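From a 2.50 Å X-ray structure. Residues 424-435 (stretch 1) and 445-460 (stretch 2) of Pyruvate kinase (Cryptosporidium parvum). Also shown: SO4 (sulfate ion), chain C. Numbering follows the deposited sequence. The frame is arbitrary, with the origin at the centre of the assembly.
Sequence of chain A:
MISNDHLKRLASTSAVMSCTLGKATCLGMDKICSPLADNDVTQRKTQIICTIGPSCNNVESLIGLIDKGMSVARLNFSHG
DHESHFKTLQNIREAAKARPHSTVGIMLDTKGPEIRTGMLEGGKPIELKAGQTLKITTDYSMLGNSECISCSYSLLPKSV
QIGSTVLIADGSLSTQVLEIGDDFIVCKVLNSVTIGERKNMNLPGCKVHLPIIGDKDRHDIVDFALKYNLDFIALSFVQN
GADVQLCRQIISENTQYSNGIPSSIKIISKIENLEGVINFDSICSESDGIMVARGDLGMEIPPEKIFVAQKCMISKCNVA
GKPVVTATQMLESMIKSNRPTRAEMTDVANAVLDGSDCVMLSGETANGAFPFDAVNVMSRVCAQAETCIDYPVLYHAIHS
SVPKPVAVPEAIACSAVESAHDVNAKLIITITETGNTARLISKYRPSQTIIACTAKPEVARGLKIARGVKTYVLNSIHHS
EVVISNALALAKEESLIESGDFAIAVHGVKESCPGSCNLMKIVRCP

Stretch 1 424-435: NAKLIITITETG
Stretch 2 (445-460) RPSQTIIACTAKPEVA

On one face of a two-stranded parallel sheet contact, Leu427, Ile429 and Ile431 lie beside Ile451 and Cys453: Leu427 CD2 meets Ile451 CD1 at 3.8 Å, and Ile429 CG2 meets Cys453 SG at 3.8 Å. All three side chains of the first strand are mt (chi1 -55° to -66°, chi2 near 170°), as is Ile451; Cys453 is m. The other face carries Ile428 (mt), Thr430 (t), Ile450 (mt) and Ala452. There Ile428 CD1 packs on Pro446 CB at 3.6 Å, and Thr430 CG2 lies 4.0 Å from Ala452 CB.

The strands, ending at Ile431 and Thr454, have axes 4.7 Å apart at closest approach and N-to-C directions 20° apart. The register pairs Ile428 with Ile450, Ile429 with Ile451, Thr430 with Ala452 and Ile431 with Cys453, CA to CA 4.7-4.9 Å. With extended backbones (phi -90° to -125°, psi 111° to 128°), Ile428 and Thr430 each use both N and O in backbone hydrogen bonds, reaching the residues before and after their register partners as in a parallel ladder: Ile428 N to Thr449 O 3.1 Å, Ile451 N to Ile428 O 2.8 Å, Thr430 N to Ile451 O 2.8 Å, Cys453 N to Thr430 O 2.8 Å. Thr432 N adds a fifth, to Cys453 O at 2.9 Å.

At the N-terminal end, where Asn424 leaves a helix with positive phi (59°), Gln448 (m, p) folds back so that NE2 donates to Ala425 O at 3.1 Å. Water 1 bridges Lys426 O (3.1 Å) and Thr449 N (2.9 Å).

At the opposite end, Thr454 OG1 (chi1 t) makes a weak bond to Thr432 O at 3.1 Å and accepts from Lys456 N at 3.2 Å. Val459 (t) approaches the turn, CG2 3.3 Å from Glu433 O. Gly435 (phi 90°, psi -5°) donates N to Thr432 OG1 at 2.7 Å. Sulfate O3 receives Thr434 N at 3.0 Å and Thr434 OG1 (chi1 p) at 2.6 Å.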

ATOM      1  N   ASN A 424     -17.787 -11.962  -7.008  1.00 46.75           N
ATOM      2  CA  ASN A 424     -17.208 -12.755  -8.093  1.00 47.67           C
ATOM      3  C   ASN A 424     -18.195 -12.959  -9.254  1.00 47.54           C
ATOM      4  O   ASN A 424     -18.361 -14.072  -9.769  1.00 48.20           O
ATOM      5  CB  ASN A 424     -16.665 -14.090  -7.559  1.00 49.86           C
ATOM      6  CG  ASN A 424     -15.793 -14.814  -8.567  1.00 52.09           C
ATOM      7  OD1 ASN A 424     -14.913 -14.220  -9.191  1.00 52.90           O
ATOM      8  ND2 ASN A 424     -16.035 -16.110  -8.729  1.00 54.23           N
ATOM      9  N   ALA A 425     -18.845 -11.866  -9.651  1.00 45.87           N
ATOM     10  CA  ALA A 425     -19.808 -11.869 -10.749  1.00 44.97           C
ATOM     11  C   ALA A 425     -19.130 -12.135 -12.088  1.00 45.72           C
ATOM     12  O   ALA A 425     -17.922 -11.930 -12.237  1.00 45.45           O
ATOM     13  CB  ALA A 425     -20.561 -10.551 -10.790  1.00 43.30           C
ATOM     14  N   LYS A 426     -19.914 -12.589 -13.061  1.00 46.85           N
ATOM     15  CA  LYS A 426     -19.390 -12.909 -14.382  1.00 47.01           C
ATOM     16  C   LYS A 426     -19.688 -11.815 -15.396  1.00 45.10           C
ATOM     17  O   LYS A 426     -18.986 -11.695 -16.401  1.00 45.69           O
ATOM     18  CB  LYS A 426     -19.932 -14.257 -14.874  1.00 49.80           C
ATOM     19  CG  LYS A 426     -19.694 -15.424 -13.922  1.00 53.47           C
ATOM     20  CD  LYS A 426     -18.214 -15.667 -13.646  1.00 54.68           C
ATOM     21  CE  LYS A 426     -18.015 -16.819 -12.672  1.00 56.53           C
ATOM     22  NZ  LYS A 426     -16.579 -16.992 -12.309  1.00 58.93           N
ATOM     23  N   LEU A 427     -20.725 -11.021 -15.134  1.00 43.35           N
ATOM     24  CA  LEU A 427     -21.141  -9.966 -16.056  1.00 41.73           C
ATOM     25  C   LEU A 427     -21.584  -8.695 -15.349  1.00 41.01           C
ATOM     26  O   LEU A 427     -22.109  -8.738 -14.231  1.00 40.95           O
ATOM     27  CB  LEU A 427     -22.295 -10.447 -16.940  1.00 42.40           C
ATOM     28  CG  LEU A 427     -22.083 -11.568 -17.961  1.00 43.57           C
ATOM     29  CD1 LEU A 427     -23.438 -11.997 -18.483  1.00 44.26           C
ATOM     30  CD2 LEU A 427     -21.174 -11.144 -19.106  1.00 43.41           C
ATOM     31  N   ILE A 428     -21.371  -7.566 -16.019  1.00 39.24           N
ATOM     32  CA  ILE A 428     -21.978  -6.304 -15.628  1.00 37.95           C
ATOM     33  C   ILE A 428     -22.916  -5.869 -16.754  1.00 38.65           C
ATOM     34  O   ILE A 428     -22.468  -5.537 -17.855  1.00 38.58           O
ATOM     35  CB  ILE A 428     -20.929  -5.204 -15.350  1.00 36.45           C
ATOM     36  CG1 ILE A 428     -19.944  -5.661 -14.264  1.00 36.21           C
ATOM     37  CG2 ILE A 428     -21.617  -3.905 -14.944  1.00 35.26           C
ATOM     38  CD1 ILE A 428     -18.782  -4.713 -14.030  1.00 34.64           C
ATOM     39  N   ILE A 429     -24.219  -5.897 -16.477  1.00 39.23           N
ATOM     40  CA  ILE A 429     -25.227  -5.519 -17.463  1.00 39.92           C
ATOM     41  C   ILE A 429     -25.720  -4.103 -17.185  1.00 41.14           C
ATOM     42  O   ILE A 429     -26.099  -3.785 -16.057  1.00 42.00           O
ATOM     43  CB  ILE A 429     -26.414  -6.507 -17.486  1.00 39.30           C
ATOM     44  CG1 ILE A 429     -25.913  -7.935 -17.703  1.00 39.58           C
ATOM     45  CG2 ILE A 429     -27.417  -6.126 -18.569  1.00 39.31           C
ATOM     46  CD1 ILE A 429     -26.959  -9.004 -17.451  1.00 40.96           C
ATOM     47  N   THR A 430     -25.700  -3.256 -18.212  1.00 41.59           N
ATOM     48  CA  THR A 430     -26.156  -1.877 -18.067  1.00 43.52           C
ATOM     49  C   THR A 430     -27.252  -1.512 -19.073  1.00 44.72           C
ATOM     50  O   THR A 430     -27.090  -1.688 -20.280  1.00 45.35           O
ATOM     51  CB  THR A 430     -24.983  -0.861 -18.109  1.00 43.57           C
ATOM     52  OG1 THR A 430     -25.490   0.468 -17.939  1.00 45.19           O
ATOM     53  CG2 THR A 430     -24.209  -0.940 -19.424  1.00 42.78           C
ATOM     54  N   ILE A 431     -28.378  -1.036 -18.558  1.00 45.81           N
ATOM     55  CA  ILE A 431     -29.466  -0.557 -19.398  1.00 47.77           C
ATOM     56  C   ILE A 431     -29.209   0.925 -19.634  1.00 48.19           C
ATOM     57  O   ILE A 431     -29.192   1.714 -18.694  1.00 48.14           O
ATOM     58  CB  ILE A 431     -30.847  -0.787 -18.737  1.00 49.21           C
ATOM     59  CG1 ILE A 431     -31.096  -2.284 -18.509  1.00 50.07           C
ATOM     60  CG2 ILE A 431     -31.964  -0.191 -19.580  1.00 49.24           C
ATOM     61  CD1 ILE A 431     -32.305  -2.589 -17.646  1.00 51.35           C
ATOM     62  N   THR A 432     -28.988   1.290 -20.891  1.00 49.77           N
ATOM     63  CA  THR A 432     -28.575   2.645 -21.236  1.00 51.41           C
ATOM     64  C   THR A 432     -29.250   3.145 -22.511  1.00 53.39           C
ATOM     65  O   THR A 432     -29.512   2.370 -23.431  1.00 54.32           O
ATOM     66  CB  THR A 432     -27.034   2.761 -21.346  1.00 51.39           C
ATOM     67  OG1 THR A 432     -26.669   4.121 -21.609  1.00 52.67           O
ATOM     68  CG2 THR A 432     -26.478   1.854 -22.449  1.00 50.39           C
ATOM     69  N   GLU A 433     -29.535   4.443 -22.549  1.00 56.02           N
ATOM     70  CA  GLU A 433     -30.146   5.063 -23.717  1.00 58.77           C
ATOM     71  C   GLU A 433     -29.124   5.895 -24.494  1.00 56.66           C
ATOM     72  O   GLU A 433     -29.371   6.270 -25.640  1.00 57.00           O
ATOM     73  CB  GLU A 433     -31.341   5.934 -23.304  1.00 64.63           C
ATOM     74  CG  GLU A 433     -32.346   6.187 -24.427  1.00 71.24           C
ATOM     75  CD  GLU A 433     -33.138   7.481 -24.252  1.00 76.11           C
ATOM     76  OE1 GLU A 433     -32.567   8.480 -23.760  1.00 78.38           O
ATOM     77  OE2 GLU A 433     -34.333   7.505 -24.626  1.00 78.18           O
ATOM     78  N   THR A 434     -27.982   6.181 -23.867  1.00 53.56           N
ATOM     79  CA  THR A 434     -26.937   7.002 -24.486  1.00 52.44           C
ATOM     80  C   THR A 434     -25.586   6.296 -24.561  1.00 50.12           C
ATOM     81  O   THR A 434     -24.723   6.700 -25.337  1.00 50.77           O
ATOM     82  CB  THR A 434     -26.732   8.347 -23.746  1.00 54.22           C
ATOM     83  OG1 THR A 434     -26.290   8.101 -22.404  1.00 54.78           O
ATOM     84  CG2 THR A 434     -28.016   9.178 -23.728  1.00 54.13           C
ATOM     85  N   GLY A 435     -25.404   5.258 -23.746  1.00 48.36           N
ATOM     86  CA  GLY A 435     -24.128   4.548 -23.661  1.00 45.41           C
ATOM     87  C   GLY A 435     -23.177   5.107 -22.615  1.00 43.82           C
ATOM     88  O   GLY A 435     -22.104   4.544 -22.379  1.00 42.41           O
ATOM     89  N   ARG A 445     -12.378  -0.450 -15.807  1.00 37.25           N
ATOM     90  CA  ARG A 445     -11.684  -1.675 -16.223  1.00 37.69           C
ATOM     91  C   ARG A 445     -12.057  -2.952 -15.456  1.00 37.72           C
ATOM     92  O   ARG A 445     -11.187  -3.615 -14.882  1.00 38.00           O
ATOM     93  CB  ARG A 445     -10.161  -1.465 -16.207  1.00 38.04           C
ATOM     94  CG  ARG A 445      -9.640  -0.490 -17.255  1.00 39.26           C
ATOM     95  CD  ARG A 445      -9.838  -1.011 -18.671  1.00 39.64           C
ATOM     96  NE  ARG A 445      -9.086  -0.234 -19.657  1.00 40.72           N
ATOM     97  CZ  ARG A 445      -9.604   0.707 -20.443  1.00 40.58           C
ATOM     98  NH1 ARG A 445     -10.895   1.005 -20.373  1.00 40.02           N
ATOM     99  NH2 ARG A 445      -8.825   1.352 -21.308  1.00 41.57           N
ATOM    100  N   PRO A 446     -13.349  -3.310 -15.457  1.00 36.96           N
ATOM    101  CA  PRO A 446     -13.737  -4.534 -14.760  1.00 37.25           C
ATOM    102  C   PRO A 446     -13.178  -5.776 -15.452  1.00 38.31           C
ATOM    103  O   PRO A 446     -12.970  -5.762 -16.667  1.00 39.52           O
ATOM    104  CB  PRO A 446     -15.263  -4.525 -14.872  1.00 36.01           C
ATOM    105  CG  PRO A 446     -15.540  -3.766 -16.122  1.00 35.76           C
ATOM    106  CD  PRO A 446     -14.485  -2.696 -16.170  1.00 36.49           C
ATOM    107  N   SER A 447     -12.936  -6.839 -14.692  1.00 38.68           N
ATOM    108  CA  SER A 447     -12.551  -8.108 -15.299  1.00 40.18           C
ATOM    109  C   SER A 447     -13.758  -8.721 -16.001  1.00 40.03           C
ATOM    110  O   SER A 447     -13.604  -9.485 -16.949  1.00 40.44           O
ATOM    111  CB  SER A 447     -11.993  -9.084 -14.256  1.00 41.09           C
ATOM    112  OG  SER A 447     -13.036  -9.706 -13.529  1.00 40.90           O
ATOM    113  N   GLN A 448     -14.954  -8.384 -15.522  1.00 39.35           N
ATOM    114  CA  GLN A 448     -16.189  -8.905 -16.104  1.00 39.96           C
ATOM    115  C   GLN A 448     -16.477  -8.204 -17.417  1.00 39.97           C
ATOM    116  O   GLN A 448     -16.210  -7.006 -17.564  1.00 39.65           O
ATOM    117  CB  GLN A 448     -17.382  -8.706 -15.161  1.00 39.65           C
ATOM    118  CG  GLN A 448     -17.295  -9.448 -13.837  1.00 40.73           C
ATOM    119  CD  GLN A 448     -16.400  -8.753 -12.830  1.00 41.37           C
ATOM    120  OE1 GLN A 448     -16.060  -7.578 -12.995  1.00 41.60           O
ATOM    121  NE2 GLN A 448     -16.018  -9.468 -11.779  1.00 41.79           N
ATOM    122  N   THR A 449     -17.021  -8.954 -18.370  1.00 40.18           N
ATOM    123  CA  THR A 449     -17.514  -8.376 -19.613  1.00 40.21           C
ATOM    124  C   THR A 449     -18.695  -7.456 -19.308  1.00 38.56           C
ATOM    125  O   THR A 449     -19.531  -7.773 -18.456  1.00 37.78           O
ATOM    126  CB  THR A 449     -17.903  -9.481 -20.626  1.00 42.41           C
ATOM    127  OG1 THR A 449     -16.709 -10.048 -21.182  1.00 45.21           O
ATOM    128  CG2 THR A 449     -18.762  -8.928 -21.764  1.00 41.15           C
ATOM    129  N   ILE A 450     -18.732  -6.309 -19.982  1.00 36.97           N
ATOM    130  CA  ILE A 450     -19.821  -5.357 -19.836  1.00 35.95           C
ATOM    131  C   ILE A 450     -20.818  -5.544 -20.974  1.00 36.92           C
ATOM    132  O   ILE A 450     -20.461  -5.437 -22.150  1.00 36.99           O
ATOM    133  CB  ILE A 450     -19.320  -3.896 -19.849  1.00 35.25           C
ATOM    134  CG1 ILE A 450     -18.168  -3.700 -18.864  1.00 34.38           C
ATOM    135  CG2 ILE A 450     -20.462  -2.930 -19.542  1.00 34.62           C
ATOM    136  CD1 ILE A 450     -17.258  -2.548 -19.233  1.00 34.03           C
ATOM    137  N   ILE A 451     -22.069  -5.815 -20.617  1.00 37.52           N
ATOM    138  CA  ILE A 451     -23.133  -5.950 -21.604  1.00 38.81           C
ATOM    139  C   ILE A 451     -24.051  -4.734 -21.549  1.00 38.92           C
ATOM    140  O   ILE A 451     -24.725  -4.502 -20.543  1.00 39.55           O
ATOM    141  CB  ILE A 451     -23.926  -7.268 -21.423  1.00 40.00           C
ATOM    142  CG1 ILE A 451     -22.993  -8.467 -21.648  1.00 40.67           C
ATOM    143  CG2 ILE A 451     -25.124  -7.309 -22.364  1.00 40.28           C
ATOM    144  CD1 ILE A 451     -23.662  -9.823 -21.584  1.00 42.63           C
ATOM    145  N   ALA A 452     -24.052  -3.959 -22.632  1.00 38.87           N
ATOM    146  CA  ALA A 452     -24.860  -2.749 -22.733  1.00 39.12           C
ATOM    147  C   ALA A 452     -26.156  -3.006 -23.493  1.00 40.58           C
ATOM    148  O   ALA A 452     -26.125  -3.426 -24.654  1.00 41.02           O
ATOM    149  CB  ALA A 452     -24.069  -1.639 -23.404  1.00 37.87           C
ATOM    150  N   CYS A 453     -27.284  -2.740 -22.833  1.00 41.06           N
ATOM    151  CA  CYS A 453     -28.606  -2.940 -23.417  1.00 42.28           C
ATOM    152  C   CYS A 453     -29.244  -1.615 -23.773  1.00 42.70           C
ATOM    153  O   CYS A 453     -29.460  -0.761 -22.911  1.00 42.59           O
ATOM    154  CB  CYS A 453     -29.521  -3.690 -22.455  1.00 43.22           C
ATOM    155  SG  CYS A 453     -28.890  -5.295 -21.951  1.00 45.76           S
ATOM    156  N   THR A 454     -29.565  -1.462 -25.052  1.00 42.98           N
ATOM    157  CA  THR A 454     -30.120  -0.220 -25.563  1.00 43.23           C
ATOM    158  C   THR A 454     -31.144  -0.521 -26.651  1.00 43.84           C
ATOM    159  O   THR A 454     -31.138  -1.607 -27.235  1.00 43.95           O
ATOM    160  CB  THR A 454     -29.004   0.720 -26.090  1.00 42.55           C
ATOM    161  OG1 THR A 454     -29.576   1.956 -26.528  1.00 43.51           O
ATOM    162  CG2 THR A 454     -28.232   0.083 -27.248  1.00 42.10           C
ATOM    163  N   ALA A 455     -32.023   0.443 -26.908  1.00 44.62           N
ATOM    164  CA  ALA A 455     -33.008   0.325 -27.981  1.00 47.19           C
ATOM    165  C   ALA A 455     -32.543   1.053 -29.240  1.00 47.70           C
ATOM    166  O   ALA A 455     -33.178   0.956 -30.292  1.00 49.02           O
ATOM    167  CB  ALA A 455     -34.358   0.859 -27.525  1.00 47.82           C
ATOM    168  N   LYS A 456     -31.431   1.777 -29.125  1.00 47.37           N
ATOM    169  CA  LYS A 456     -30.910   2.582 -30.224  1.00 47.27           C
ATOM    170  C   LYS A 456     -29.660   1.935 -30.818  1.00 46.02           C
ATOM    171  O   LYS A 456     -28.617   1.874 -30.160  1.00 45.44           O
ATOM    172  CB  LYS A 456     -30.617   4.013 -29.757  1.00 48.57           C
ATOM    173  CG  LYS A 456     -31.810   4.704 -29.103  1.00 51.75           C
ATOM    174  CD  LYS A 456     -31.478   6.098 -28.578  1.00 53.52           C
ATOM    175  CE  LYS A 456     -31.769   7.172 -29.620  1.00 57.29           C
ATOM    176  NZ  LYS A 456     -31.846   8.545 -29.036  1.00 59.10           N
ATOM    177  N   PRO A 457     -29.760   1.439 -32.066  1.00 45.99           N
ATOM    178  CA  PRO A 457     -28.603   0.817 -32.728  1.00 43.84           C
ATOM    179  C   PRO A 457     -27.381   1.741 -32.829  1.00 41.89           C
ATOM    180  O   PRO A 457     -26.245   1.259 -32.780  1.00 41.00           O
ATOM    181  CB  PRO A 457     -29.140   0.455 -34.119  1.00 44.87           C
ATOM    182  CG  PRO A 457     -30.621   0.352 -33.942  1.00 46.25           C
ATOM    183  CD  PRO A 457     -30.971   1.389 -32.910  1.00 45.90           C
ATOM    184  N   GLU A 458     -27.604   3.048 -32.952  1.00 41.65           N
ATOM    185  CA  GLU A 458     -26.492   4.006 -33.050  1.00 41.44           C
ATOM    186  C   GLU A 458     -25.644   4.009 -31.774  1.00 39.96           C
ATOM    187  O   GLU A 458     -24.419   4.083 -31.839  1.00 38.39           O
ATOM    188  CB  GLU A 458     -26.967   5.424 -33.447  1.00 42.62           C
ATOM    189  CG  GLU A 458     -27.759   6.204 -32.400  1.00 45.08           C
ATOM    190  CD  GLU A 458     -26.889   6.997 -31.416  1.00 47.69           C
ATOM    191  OE1 GLU A 458     -25.644   7.074 -31.588  1.00 47.29           O
ATOM    192  OE2 GLU A 458     -27.462   7.561 -30.454  1.00 49.15           O
ATOM    193  N   VAL A 459     -26.311   3.908 -30.625  1.00 39.66           N
ATOM    194  CA  VAL A 459     -25.642   3.818 -29.324  1.00 38.10           C
ATOM    195  C   VAL A 459     -24.732   2.589 -29.269  1.00 37.35           C
ATOM    196  O   VAL A 459     -23.583   2.685 -28.844  1.00 37.17           O
ATOM    197  CB  VAL A 459     -26.659   3.812 -28.157  1.00 38.20           C
ATOM    198  CG1 VAL A 459     -25.998   3.421 -26.839  1.00 37.11           C
ATOM    199  CG2 VAL A 459     -27.327   5.177 -28.034  1.00 38.29           C
ATOM    200  N   ALA A 460     -25.242   1.448 -29.722  1.00 37.23           N
ATOM    201  CA  ALA A 460     -24.450   0.221 -29.769  1.00 36.81           C
ATOM    202  C   ALA A 460     -23.185   0.365 -30.636  1.00 36.83           C
ATOM    203  O   ALA A 460     -22.102  -0.052 -30.228  1.00 36.99           O
ATOM    204  CB  ALA A 460     -25.306  -0.946 -30.236  1.00 36.73           C
TER
HETATM  205  S   SO4 C 601     -27.309   6.325 -19.433  1.00 55.30           S
HETATM  206  O1  SO4 C 601     -28.442   5.660 -18.758  1.00 56.65           O
HETATM  207  O2  SO4 C 601     -26.120   5.462 -19.305  1.00 54.00           O
HETATM  208  O3  SO4 C 601     -27.615   6.522 -20.867  1.00 57.00           O
HETATM  209  O4  SO4 C 601     -27.056   7.651 -18.831  1.00 54.25           O
HETATM  210  O   HOH W   1     -16.495 -11.840 -18.253  1.00 57.35           O